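Local coordinates for protein D-alanyl-D-alanine carboxypeptidase DacD (Escherichia coli, PDB 5FSR) that removes the C-terminal D-alanine from peptidoglycan precursor peptides as a penicillin-binding serine DD-carboxypeptidase that takes part in cell wall biogenesis, at residues N61-K67 and K233-T237; A240-I245 and A257-D263; T66-T70 and S130-C135. All blocks are in the same frame, centred on the assembly; numbering follows the deposited sequence.

Interaction 1 (N61-K67 and K233-T237)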
ATOM      1  N   ASN A  61      10.547  -9.107  -8.870  1.00 30.55           N
ATOM      2  CA  ASN A  61      11.235  -8.831  -7.620  1.00 29.24           C
ATOM      3  C   ASN A  61      10.898  -7.430  -7.113  1.00 27.25           C
ATOM      4  O   ASN A  61      11.231  -6.489  -7.794  1.00 27.62           O
ATOM      5  CB  ASN A  61      12.739  -8.982  -7.832  1.00 30.82           C
ATOM      6  CG  ASN A  61      13.485  -9.182  -6.543  1.00 30.39           C
ATOM      7  OD1 ASN A  61      13.218  -8.514  -5.534  1.00 28.54           O
ATOM      8  ND2 ASN A  61      14.416 -10.142  -6.551  1.00 32.06           N
ATOM      9  N   PRO A  62      10.269  -7.306  -5.909  1.00 25.34           N
ATOM     10  CA  PRO A  62       9.930  -5.995  -5.342  1.00 23.94           C
ATOM     11  C   PRO A  62      11.102  -5.132  -4.802  1.00 24.00           C
ATOM     12  O   PRO A  62      10.909  -3.913  -4.608  1.00 23.52           O
ATOM     13  CB  PRO A  62       8.981  -6.359  -4.174  1.00 22.51           C
ATOM     14  CG  PRO A  62       9.442  -7.685  -3.721  1.00 23.06           C
ATOM     15  CD  PRO A  62      10.012  -8.379  -4.919  1.00 24.79           C
ATOM     16  N   ALA A  63      12.271  -5.730  -4.565  1.00 24.86           N
ATOM     17  CA  ALA A  63      13.432  -5.053  -3.942  1.00 25.20           C
ATOM     18  C   ALA A  63      13.018  -4.435  -2.592  1.00 23.71           C
ATOM     19  O   ALA A  63      12.400  -5.147  -1.792  1.00 22.88           O
ATOM     20  CB  ALA A  63      14.091  -4.053  -4.884  1.00 26.29           C
ATOM     21  N   SER A  64      13.330  -3.159  -2.324  1.00 23.60           N
ATOM     22  CA  SER A  64      13.009  -2.527  -1.011  1.00 22.60           C
ATOM     23  C   SER A  64      11.514  -2.514  -0.651  1.00 21.30           C
ATOM     24  O   SER A  64      11.172  -2.419   0.536  1.00 20.73           O
ATOM     25  CB  SER A  64      13.576  -1.088  -0.927  1.00 23.00           C
ATOM     26  OG  SER A  64      13.033  -0.258  -1.922  1.00 23.18           O
ATOM     27  N   LEU A  65      10.642  -2.618  -1.648  1.00 21.15           N
ATOM     28  CA  LEU A  65       9.199  -2.645  -1.424  1.00 20.06           C
ATOM     29  C   LEU A  65       8.731  -3.766  -0.507  1.00 19.46           C
ATOM     30  O   LEU A  65       7.680  -3.648   0.131  1.00 18.70           O
ATOM     31  CB  LEU A  65       8.456  -2.714  -2.759  1.00 20.40           C
ATOM     32  CG  LEU A  65       8.664  -1.498  -3.659  1.00 21.14           C
ATOM     33  CD1 LEU A  65       7.928  -1.662  -4.977  1.00 21.60           C
ATOM     34  CD2 LEU A  65       8.260  -0.202  -2.944  1.00 20.54           C
ATOM     35  N   THR A  66       9.490  -4.840  -0.431  1.00 19.94           N
ATOM     36  CA  THR A  66       9.333  -5.793   0.658  1.00 19.84           C
ATOM     37  C   THR A  66       9.133  -5.110   2.051  1.00 19.17           C
ATOM     38  O   THR A  66       8.379  -5.598   2.869  1.00 18.85           O
ATOM     39  CB  THR A  66      10.528  -6.783   0.652  1.00 20.86           C
ATOM     40  OG1 THR A  66      10.440  -7.603  -0.526  1.00 21.60           O
ATOM     41  CG2 THR A  66      10.597  -7.647   1.913  1.00 20.76           C
ATOM     42  N   LYS A  67       9.745  -3.961   2.282  1.00 19.44           N
ATOM     43  CA  LYS A  67       9.570  -3.213   3.547  1.00 19.34           C
ATOM     44  C   LYS A  67       8.194  -2.720   3.848  1.00 18.82           C
ATOM     45  O   LYS A  67       7.954  -2.372   5.014  1.00 18.78           O
ATOM     46  CB  LYS A  67      10.516  -2.010   3.665  1.00 19.66           C
ATOM     47  CG  LYS A  67      11.929  -2.427   3.993  1.00 20.59           C
ATOM     48  CD  LYS A  67      12.918  -1.283   3.774  1.00 21.37           C
ATOM     49  CE  LYS A  67      14.318  -1.792   3.568  1.00 22.50           C
ATOM     50  NZ  LYS A  67      14.999  -1.487   2.280  1.00 23.60           N
ATOM     51  N   LYS A 233       6.156   4.422  -1.223  1.00 26.09           N
ATOM     52  CA  LYS A 233       7.538   4.068  -1.388  1.00 26.94           C
ATOM     53  C   LYS A 233       7.932   3.913  -2.869  1.00 27.72           C
ATOM     54  O   LYS A 233       7.148   3.447  -3.711  1.00 27.34           O
ATOM     55  CB  LYS A 233       7.840   2.764  -0.628  1.00 26.66           C
ATOM     56  CG  LYS A 233       9.325   2.482  -0.407  1.00 27.69           C
ATOM     57  CD  LYS A 233       9.583   1.496   0.755  1.00 27.33           C
ATOM     58  CE  LYS A 233      10.882   1.835   1.511  1.00 28.07           C
ATOM     59  NZ  LYS A 233      10.749   1.580   2.991  1.00 27.57           N
ATOM     60  N   THR A 234       9.175   4.310  -3.150  1.00 28.55           N
ATOM     61  CA  THR A 234       9.798   4.192  -4.446  1.00 29.66           C
ATOM     62  C   THR A 234      10.941   3.164  -4.365  1.00 29.90           C
ATOM     63  O   THR A 234      11.428   2.845  -3.299  1.00 29.31           O
ATOM     64  CB  THR A 234      10.308   5.561  -4.902  1.00 31.23           C
ATOM     65  OG1 THR A 234      11.137   6.106  -3.892  1.00 31.87           O
ATOM     66  CG2 THR A 234       9.165   6.537  -5.109  1.00 31.26           C
ATOM     67  N   GLY A 235      11.334   2.595  -5.495  1.00 30.81           N
ATOM     68  CA  GLY A 235      12.380   1.606  -5.469  1.00 31.18           C
ATOM     69  C   GLY A 235      12.887   1.187  -6.830  1.00 33.02           C
ATOM     70  O   GLY A 235      12.426   1.659  -7.895  1.00 33.25           O
ATOM     71  N   HIS A 236      13.902   0.328  -6.769  1.00 33.68           N
ATOM     72  CA  HIS A 236      14.558  -0.163  -7.944  1.00 35.70           C
ATOM     73  C   HIS A 236      15.003  -1.620  -7.773  1.00 35.96           C
ATOM     74  O   HIS A 236      15.464  -2.036  -6.700  1.00 35.45           O
ATOM     75  CB  HIS A 236      15.736   0.743  -8.313  1.00 37.85           C
ATOM     76  CG  HIS A 236      16.507   0.251  -9.493  1.00 40.22           C
ATOM     77  ND1 HIS A 236      17.586  -0.590  -9.358  1.00 41.46           N
ATOM     78  CD2 HIS A 236      16.324   0.422 -10.824  1.00 41.84           C
ATOM     79  CE1 HIS A 236      18.069  -0.880 -10.552  1.00 43.71           C
ATOM     80  NE2 HIS A 236      17.322  -0.279 -11.461  1.00 44.05           N
ATOM     81  N   THR A 237      14.893  -2.355  -8.878  1.00 36.96           N
ATOM     82  CA  THR A 237      15.141  -3.773  -8.943  1.00 37.23           C
ATOM     83  C   THR A 237      16.218  -3.922  -9.993  1.00 39.45           C
ATOM     84  O   THR A 237      15.930  -3.777 -11.184  1.00 40.39           O
ATOM     85  CB  THR A 237      13.862  -4.521  -9.428  1.00 36.82           C
ATOM     86  OG1 THR A 237      12.712  -4.113  -8.669  1.00 34.64           O
ATOM     87  CG2 THR A 237      14.046  -6.033  -9.340  1.00 37.32           C
TER
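Thr237 and Asn61 hold one end of this contact: Thr237 OG1 donates to the backbone Asn61 O over 2.9 Å, coming in close to the line of the carbonyl (C=O...O angle 160°). Threonine suits the place because its other branch is also used, CG2 resting 3.6 Å from Asn61 CB. The methyl of Ala63 is small enough to sit against the backbone carbonyl of His236. In the middle, Ser64 OG reaches over the strand and stops 3.8 Å from Thr234 O, above Gly235, whose lack of a side chain leaves room for the hydroxyl. At the far end Leu65 CD2 lies 3.8 Å from Lys233 CB, the two side chains running past each other in opposite directions. The Lys233 chain leaves the strand with chi1 at -164° and bends at its last two torsions, which brings NZ to 3.7 Å from Lys67 CB and into a weak hydrogen bond with Ser130 OG.

Further out, Asn61 OD1 accepts from Ala63 N (3.1 Å) in an Asx turn that shapes the approach to the helix, and Gln178 also bonds to OD1. Thr237 OG1 has a second partner in Asn243 ND2. By similarity, Ser64 is the acylated nucleophile, Lys67 the proton acceptor and Lys233 a substrate-binding residue. The arrangement is that of the penicillin-recognising serine enzymes, with the SxxK motif facing the KTG strand that borders the active site.

Interaction 2 (A240-I245 and A257-D263); sequences AGFNLI and AVVMGAD
The Phe242 ring meets the strand 253-262 side at its edge, where Ala262 O lies in the ring plane, 3.3 Å from CD1; such a carbonyl oxygen suits the slightly positive rim of a phenyl group. Asp263 O follows obliquely, 3.4 Å from CE1. The His236 ring also meets this phenyl, their planes inclined at about 55°. The other flat group is the amide of Asn243. Its OD1 takes the N-H of Gly261 at 2.9 Å, nearly along the C=O axis (165°), while ND2 is turned to Thr237 OG1. Asparagine fits because one amide serves as acceptor and donor at once, and chi1 of -48°, which sets CG beside its own backbone N, carries OD1 across to the neighbouring strand. The methyl CE of Met260 comes 4.1 Å from Asn243 CG.

Backbone bonds join the strands as an antiparallel pair, their axes 4.6 Å apart. Phe242 and Ala262 form a hydrogen-bonded pair, as do Leu244 and Val259. Gly261 and Ala262 together face Phe242 in a G1 beta bulge; the positive phi of Gly261 suits a glycine. Just before strand 242-250, Ala240 and Gly241 both face Thr237 in a classic bulge. Beyond, Ile245 and Val258 lie side by side, Ile245 CG1 4.2 Å from Val258 CG2, branched residues well matched to strand backbone.

This hairpin belongs to the central antiparallel sheet, with strand 228-236 beside 242-250 and strand 39-44 beside 253-262. Helix 182-193 packs on the face bearing Ile245, Val258 and Met260, and helix 265-282 on the face bearing Leu244 and Ala262.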
ATOM      1  N   ALA A 240      15.641  -4.704 -13.827  1.00 42.93           N
ATOM      2  CA  ALA A 240      14.196  -4.834 -14.055  1.00 41.32           C
ATOM      3  C   ALA A 240      13.454  -3.518 -13.794  1.00 39.50           C
ATOM      4  O   ALA A 240      12.260  -3.530 -13.509  1.00 37.74           O
ATOM      5  CB  ALA A 240      13.632  -5.951 -13.158  1.00 39.75           C
ATOM      6  N   GLY A 241      14.167  -2.395 -13.877  1.00 40.09           N
ATOM      7  CA  GLY A 241      13.558  -1.077 -13.807  1.00 39.11           C
ATOM      8  C   GLY A 241      13.171  -0.537 -12.442  1.00 36.74           C
ATOM      9  O   GLY A 241      13.608  -1.046 -11.381  1.00 35.80           O
ATOM     10  N   PHE A 242      12.334   0.503 -12.505  1.00 35.85           N
ATOM     11  CA  PHE A 242      12.047   1.392 -11.415  1.00 34.30           C
ATOM     12  C   PHE A 242      10.566   1.249 -11.024  1.00 32.49           C
ATOM     13  O   PHE A 242       9.689   1.088 -11.867  1.00 32.52           O
ATOM     14  CB  PHE A 242      12.396   2.831 -11.829  1.00 35.70           C
ATOM     15  CG  PHE A 242      13.874   3.050 -12.136  1.00 38.05           C
ATOM     16  CD1 PHE A 242      14.405   2.714 -13.376  1.00 40.29           C
ATOM     17  CD2 PHE A 242      14.744   3.592 -11.179  1.00 38.07           C
ATOM     18  CE1 PHE A 242      15.752   2.911 -13.660  1.00 42.65           C
ATOM     19  CE2 PHE A 242      16.093   3.783 -11.462  1.00 40.23           C
ATOM     20  CZ  PHE A 242      16.601   3.440 -12.695  1.00 42.51           C
ATOM     21  N   ASN A 243      10.310   1.295  -9.723  1.00 30.89           N
ATOM     22  CA  ASN A 243       9.043   0.931  -9.144  1.00 29.17           C
ATOM     23  C   ASN A 243       8.547   2.033  -8.213  1.00 28.38           C
ATOM     24  O   ASN A 243       9.324   2.854  -7.754  1.00 28.75           O
ATOM     25  CB  ASN A 243       9.154  -0.406  -8.390  1.00 28.18           C
ATOM     26  CG  ASN A 243       9.844  -1.490  -9.200  1.00 29.40           C
ATOM     27  OD1 ASN A 243       9.659  -1.601 -10.404  1.00 30.42           O
ATOM     28  ND2 ASN A 243      10.662  -2.302  -8.526  1.00 29.48           N
ATOM     29  N   LEU A 244       7.236   2.027  -7.936  1.00 27.54           N
ATOM     30  CA  LEU A 244       6.609   3.052  -7.094  1.00 26.95           C
ATOM     31  C   LEU A 244       5.260   2.596  -6.515  1.00 25.57           C
ATOM     32  O   LEU A 244       4.577   1.768  -7.097  1.00 25.18           O
ATOM     33  CB  LEU A 244       6.429   4.319  -7.907  1.00 28.29           C
ATOM     34  CG  LEU A 244       5.835   5.533  -7.180  1.00 28.15           C
ATOM     35  CD1 LEU A 244       6.334   6.829  -7.773  1.00 29.68           C
ATOM     36  CD2 LEU A 244       4.325   5.499  -7.229  1.00 27.46           C
ATOM     37  N   ILE A 245       4.941   3.112  -5.317  1.00 24.91           N
ATOM     38  CA  ILE A 245       3.637   2.969  -4.678  1.00 23.76           C
ATOM     39  C   ILE A 245       3.282   4.345  -4.096  1.00 23.95           C
ATOM     40  O   ILE A 245       3.843   4.752  -3.084  1.00 23.33           O
ATOM     41  CB  ILE A 245       3.615   1.843  -3.637  1.00 22.89           C
ATOM     42  CG1 ILE A 245       4.081   0.548  -4.313  1.00 23.24           C
ATOM     43  CG2 ILE A 245       2.215   1.639  -3.043  1.00 22.25           C
ATOM     44  CD1 ILE A 245       3.765  -0.732  -3.610  1.00 22.62           C
ATOM     45  N   ALA A 257      -1.866   4.101  -6.720  1.00 23.66           N
ATOM     46  CA  ALA A 257      -1.166   3.779  -7.953  1.00 24.57           C
ATOM     47  C   ALA A 257       0.123   2.979  -7.703  1.00 24.69           C
ATOM     48  O   ALA A 257       1.021   3.453  -7.014  1.00 24.59           O
ATOM     49  CB  ALA A 257      -0.833   5.053  -8.678  1.00 25.79           C
ATOM     50  N   VAL A 258       0.192   1.756  -8.236  1.00 25.20           N
ATOM     51  CA  VAL A 258       1.415   0.964  -8.258  1.00 25.53           C
ATOM     52  C   VAL A 258       1.963   1.028  -9.662  1.00 27.26           C
ATOM     53  O   VAL A 258       1.213   0.782 -10.632  1.00 27.73           O
ATOM     54  CB  VAL A 258       1.172  -0.505  -7.879  1.00 25.15           C
ATOM     55  CG1 VAL A 258       2.437  -1.334  -8.041  1.00 25.73           C
ATOM     56  CG2 VAL A 258       0.699  -0.623  -6.443  1.00 24.19           C
ATOM     57  N   VAL A 259       3.248   1.383  -9.791  1.00 28.05           N
ATOM     58  CA  VAL A 259       3.940   1.313 -11.071  1.00 30.09           C
ATOM     59  C   VAL A 259       5.160   0.421 -10.884  1.00 30.82           C
ATOM     60  O   VAL A 259       5.817   0.512  -9.869  1.00 30.69           O
ATOM     61  CB  VAL A 259       4.341   2.717 -11.569  1.00 31.41           C
ATOM     62  CG1 VAL A 259       5.234   2.629 -12.817  1.00 33.27           C
ATOM     63  CG2 VAL A 259       3.101   3.564 -11.860  1.00 31.30           C
ATOM     64  N   MET A 260       5.457  -0.442 -11.853  1.00 32.51           N
ATOM     65  CA  MET A 260       6.602  -1.349 -11.778  1.00 33.42           C
ATOM     66  C   MET A 260       7.304  -1.534 -13.127  1.00 35.59           C
ATOM     67  O   MET A 260       6.664  -1.811 -14.146  1.00 35.92           O
ATOM     68  CB  MET A 260       6.164  -2.708 -11.274  1.00 33.18           C
ATOM     69  CG  MET A 260       5.623  -2.668  -9.861  1.00 31.98           C
ATOM     70  SD  MET A 260       5.447  -4.317  -9.166  1.00 32.31           S
ATOM     71  CE  MET A 260       7.034  -4.408  -8.331  1.00 32.05           C
ATOM     72  N   GLY A 261       8.629  -1.392 -13.116  1.00 36.41           N
ATOM     73  CA  GLY A 261       9.435  -1.551 -14.316  1.00 38.45           C
ATOM     74  C   GLY A 261       9.454  -0.359 -15.246  1.00 39.64           C
ATOM     75  O   GLY A 261       9.637  -0.540 -16.445  1.00 41.42           O
ATOM     76  N   ALA A 262       9.284   0.855 -14.719  1.00 39.02           N
ATOM     77  CA  ALA A 262       9.419   2.077 -15.532  1.00 41.11           C
ATOM     78  C   ALA A 262      10.889   2.276 -15.927  1.00 43.41           C
ATOM     79  O   ALA A 262      11.774   1.829 -15.189  1.00 42.80           O
ATOM     80  CB  ALA A 262       8.883   3.294 -14.781  1.00 39.97           C
ATOM     81  N   ASP A 263      11.119   2.912 -17.092  1.00 46.04           N
ATOM     82  CA  ASP A 263      12.480   3.150 -17.683  1.00 49.13           C
ATOM     83  C   ASP A 263      13.517   3.775 -16.730  1.00 49.36           C
ATOM     84  O   ASP A 263      14.723   3.497 -16.800  1.00 51.00           O
ATOM     85  CB  ASP A 263      12.396   4.140 -18.862  1.00 51.45           C
ATOM     86  CG  ASP A 263      11.789   3.540 -20.128  1.00 52.82           C
ATOM     87  OD1 ASP A 263      10.885   2.674 -20.030  1.00 51.25           O
ATOM     88  OD2 ASP A 263      12.211   3.970 -21.231  1.00 55.53           O
TER

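Interaction 3 (T66-T70 and S130-C135); sequences TKLMT and SGNDAC
Lys67 and Ser130 join two signature elements of the penicillin-binding fold, the SxxK lysine in the first turn of helix 66-79 and the SxN motif, here Ser130-Gly131-Asn132, leading into helix 132-143, which Gly131 caps. The polar part is a hydrogen bond from Lys67 NZ to Ser130 OG at 3.2 Å. With chi1 of -174°, OG stands anti to the backbone N of Ser130 and meets the lysine tip, whose chain bends at its last torsion. The side chain of Asn132 crosses that of Lys67 at about a right angle, and its ND2 is held by Ser106. Ser130 also has its backbone O tied to Ser107, so the neighbouring loop helps to position the motif; Ser130 is an active-site residue by similarity.

The apolar part lies one turn along, where Leu126 of helix 119-127 borders Lys67, Thr70 and Cys135. Thr70 can give its hydroxyl to Val170 O and still offer a methyl. A compact, polarisable sulfur suits this place between the helices: Cys135 SG lies 3.8 Å from both Lys67 CG and Thr70 CG2.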
ATOM      1  N   THR A  66       9.490  -4.840  -0.431  1.00 19.94           N
ATOM      2  CA  THR A  66       9.333  -5.793   0.658  1.00 19.84           C
ATOM      3  C   THR A  66       9.133  -5.110   2.051  1.00 19.17           C
ATOM      4  O   THR A  66       8.379  -5.598   2.869  1.00 18.85           O
ATOM      5  CB  THR A  66      10.528  -6.783   0.652  1.00 20.86           C
ATOM      6  OG1 THR A  66      10.440  -7.603  -0.526  1.00 21.60           O
ATOM      7  CG2 THR A  66      10.597  -7.647   1.913  1.00 20.76           C
ATOM      8  N   LYS A  67       9.745  -3.961   2.282  1.00 19.44           N
ATOM      9  CA  LYS A  67       9.570  -3.213   3.547  1.00 19.34           C
ATOM     10  C   LYS A  67       8.194  -2.720   3.848  1.00 18.82           C
ATOM     11  O   LYS A  67       7.954  -2.372   5.014  1.00 18.78           O
ATOM     12  CB  LYS A  67      10.516  -2.010   3.665  1.00 19.66           C
ATOM     13  CG  LYS A  67      11.929  -2.427   3.993  1.00 20.59           C
ATOM     14  CD  LYS A  67      12.918  -1.283   3.774  1.00 21.37           C
ATOM     15  CE  LYS A  67      14.318  -1.792   3.568  1.00 22.50           C
ATOM     16  NZ  LYS A  67      14.999  -1.487   2.280  1.00 23.60           N
ATOM     17  N   LEU A  68       7.301  -2.677   2.850  1.00 18.76           N
ATOM     18  CA  LEU A  68       5.889  -2.410   3.147  1.00 18.41           C
ATOM     19  C   LEU A  68       5.335  -3.499   4.003  1.00 18.13           C
ATOM     20  O   LEU A  68       4.652  -3.211   4.979  1.00 17.85           O
ATOM     21  CB  LEU A  68       5.017  -2.260   1.879  1.00 18.51           C
ATOM     22  CG  LEU A  68       5.433  -1.140   0.954  1.00 19.01           C
ATOM     23  CD1 LEU A  68       4.611  -1.251  -0.325  1.00 19.34           C
ATOM     24  CD2 LEU A  68       5.253   0.209   1.622  1.00 18.91           C
ATOM     25  N   MET A  69       5.615  -4.750   3.624  1.00 18.64           N
ATOM     26  CA  MET A  69       5.196  -5.914   4.440  1.00 19.07           C
ATOM     27  C   MET A  69       5.814  -5.910   5.821  1.00 19.28           C
ATOM     28  O   MET A  69       5.150  -6.229   6.813  1.00 19.43           O
ATOM     29  CB  MET A  69       5.514  -7.226   3.745  1.00 19.87           C
ATOM     30  CG  MET A  69       5.051  -8.465   4.504  1.00 20.54           C
ATOM     31  SD  MET A  69       3.364  -8.256   5.088  1.00 20.34           S
ATOM     32  CE  MET A  69       2.453  -9.188   3.838  1.00 20.99           C
ATOM     33  N   THR A  70       7.076  -5.491   5.900  1.00 19.74           N
ATOM     34  CA  THR A  70       7.818  -5.481   7.163  1.00 20.16           C
ATOM     35  C   THR A  70       7.091  -4.516   8.096  1.00 19.94           C
ATOM     36  O   THR A  70       6.777  -4.880   9.238  1.00 20.34           O
ATOM     37  CB  THR A  70       9.304  -5.131   6.912  1.00 20.63           C
ATOM     38  OG1 THR A  70       9.882  -6.125   6.037  1.00 21.06           O
ATOM     39  CG2 THR A  70      10.108  -4.971   8.216  1.00 20.99           C
ATOM     40  N   SER A 130      13.984   4.085   5.311  1.00 25.76           N
ATOM     41  CA  SER A 130      14.039   2.759   4.686  1.00 25.23           C
ATOM     42  C   SER A 130      15.177   1.944   5.304  1.00 25.15           C
ATOM     43  O   SER A 130      15.959   1.335   4.594  1.00 25.73           O
ATOM     44  CB  SER A 130      14.155   2.836   3.141  1.00 26.08           C
ATOM     45  OG  SER A 130      14.070   1.515   2.582  1.00 26.23           O
ATOM     46  N   GLY A 131      15.244   1.950   6.638  1.00 24.43           N
ATOM     47  CA  GLY A 131      16.426   1.494   7.384  1.00 24.67           C
ATOM     48  C   GLY A 131      16.444   0.004   7.481  1.00 23.97           C
ATOM     49  O   GLY A 131      15.518  -0.612   8.061  1.00 23.12           O
ATOM     50  N   ASN A 132      17.470  -0.598   6.890  1.00 24.34           N
ATOM     51  CA  ASN A 132      17.605  -2.050   6.898  1.00 24.11           C
ATOM     52  C   ASN A 132      17.970  -2.576   8.290  1.00 24.12           C
ATOM     53  O   ASN A 132      17.462  -3.611   8.718  1.00 23.75           O
ATOM     54  CB  ASN A 132      18.568  -2.514   5.803  1.00 25.20           C
ATOM     55  CG  ASN A 132      18.010  -2.264   4.417  1.00 24.99           C
ATOM     56  OD1 ASN A 132      16.895  -2.684   4.107  1.00 23.88           O
ATOM     57  ND2 ASN A 132      18.757  -1.575   3.586  1.00 26.14           N
ATOM     58  N   ASP A 133      18.837  -1.849   8.980  1.00 24.65           N
ATOM     59  CA  ASP A 133      19.131  -2.078  10.385  1.00 24.80           C
ATOM     60  C   ASP A 133      17.888  -2.069  11.264  1.00 23.59           C
ATOM     61  O   ASP A 133      17.714  -2.955  12.109  1.00 23.50           O
ATOM     62  CB  ASP A 133      20.217  -1.077  10.908  1.00 25.97           C
ATOM     63  CG  ASP A 133      19.883   0.398  10.633  1.00 25.90           C
ATOM     64  OD1 ASP A 133      18.833   0.719  10.001  1.00 24.74           O
ATOM     65  OD2 ASP A 133      20.692   1.243  11.044  1.00 26.95           O
ATOM     66  N   ALA A 134      17.014  -1.087  11.038  1.00 22.83           N
ATOM     67  CA  ALA A 134      15.754  -0.976  11.780  1.00 21.96           C
ATOM     68  C   ALA A 134      14.832  -2.194  11.611  1.00 21.26           C
ATOM     69  O   ALA A 134      14.137  -2.596  12.544  1.00 21.05           O
ATOM     70  CB  ALA A 134      15.047   0.288  11.377  1.00 21.57           C
ATOM     71  N   CYS A 135      14.844  -2.789  10.418  1.00 21.24           N
ATOM     72  CA  CYS A 135      14.048  -3.992  10.111  1.00 20.93           C
ATOM     73  C   CYS A 135      14.528  -5.142  10.986  1.00 21.48           C
ATOM     74  O   CYS A 135      13.744  -5.834  11.624  1.00 21.01           O
ATOM     75  CB  CYS A 135      14.171  -4.403   8.624  1.00 21.02           C
ATOM     76  SG  CYS A 135      13.446  -3.276   7.399  1.00 20.69           S
TER

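Overall arrangement
Interactions 1 and 3 share Thr66 and Lys67, their centres about 10 Å apart, and together assemble three active-site motifs round one cleft. Lys233 NZ of interaction 1 lies 3.3 Å from Ser130 OG of interaction 3, a weak hydrogen bond, so Ser130 stands between two lysines. Interaction 2, its centre about 9 Å from that of interaction 1, continues the sheet beside the KTG strand: Ile245 N lies 2.7 Å from Lys233 O, and Asn243 ND2 2.7 Å from Thr237 OG1. Interactions 2 and 3 are farther apart, about 19 Å between centres, yet meet where Ile245 CD1 packs 3.4 Å from Leu68 CD1, sheet against helix 66-79.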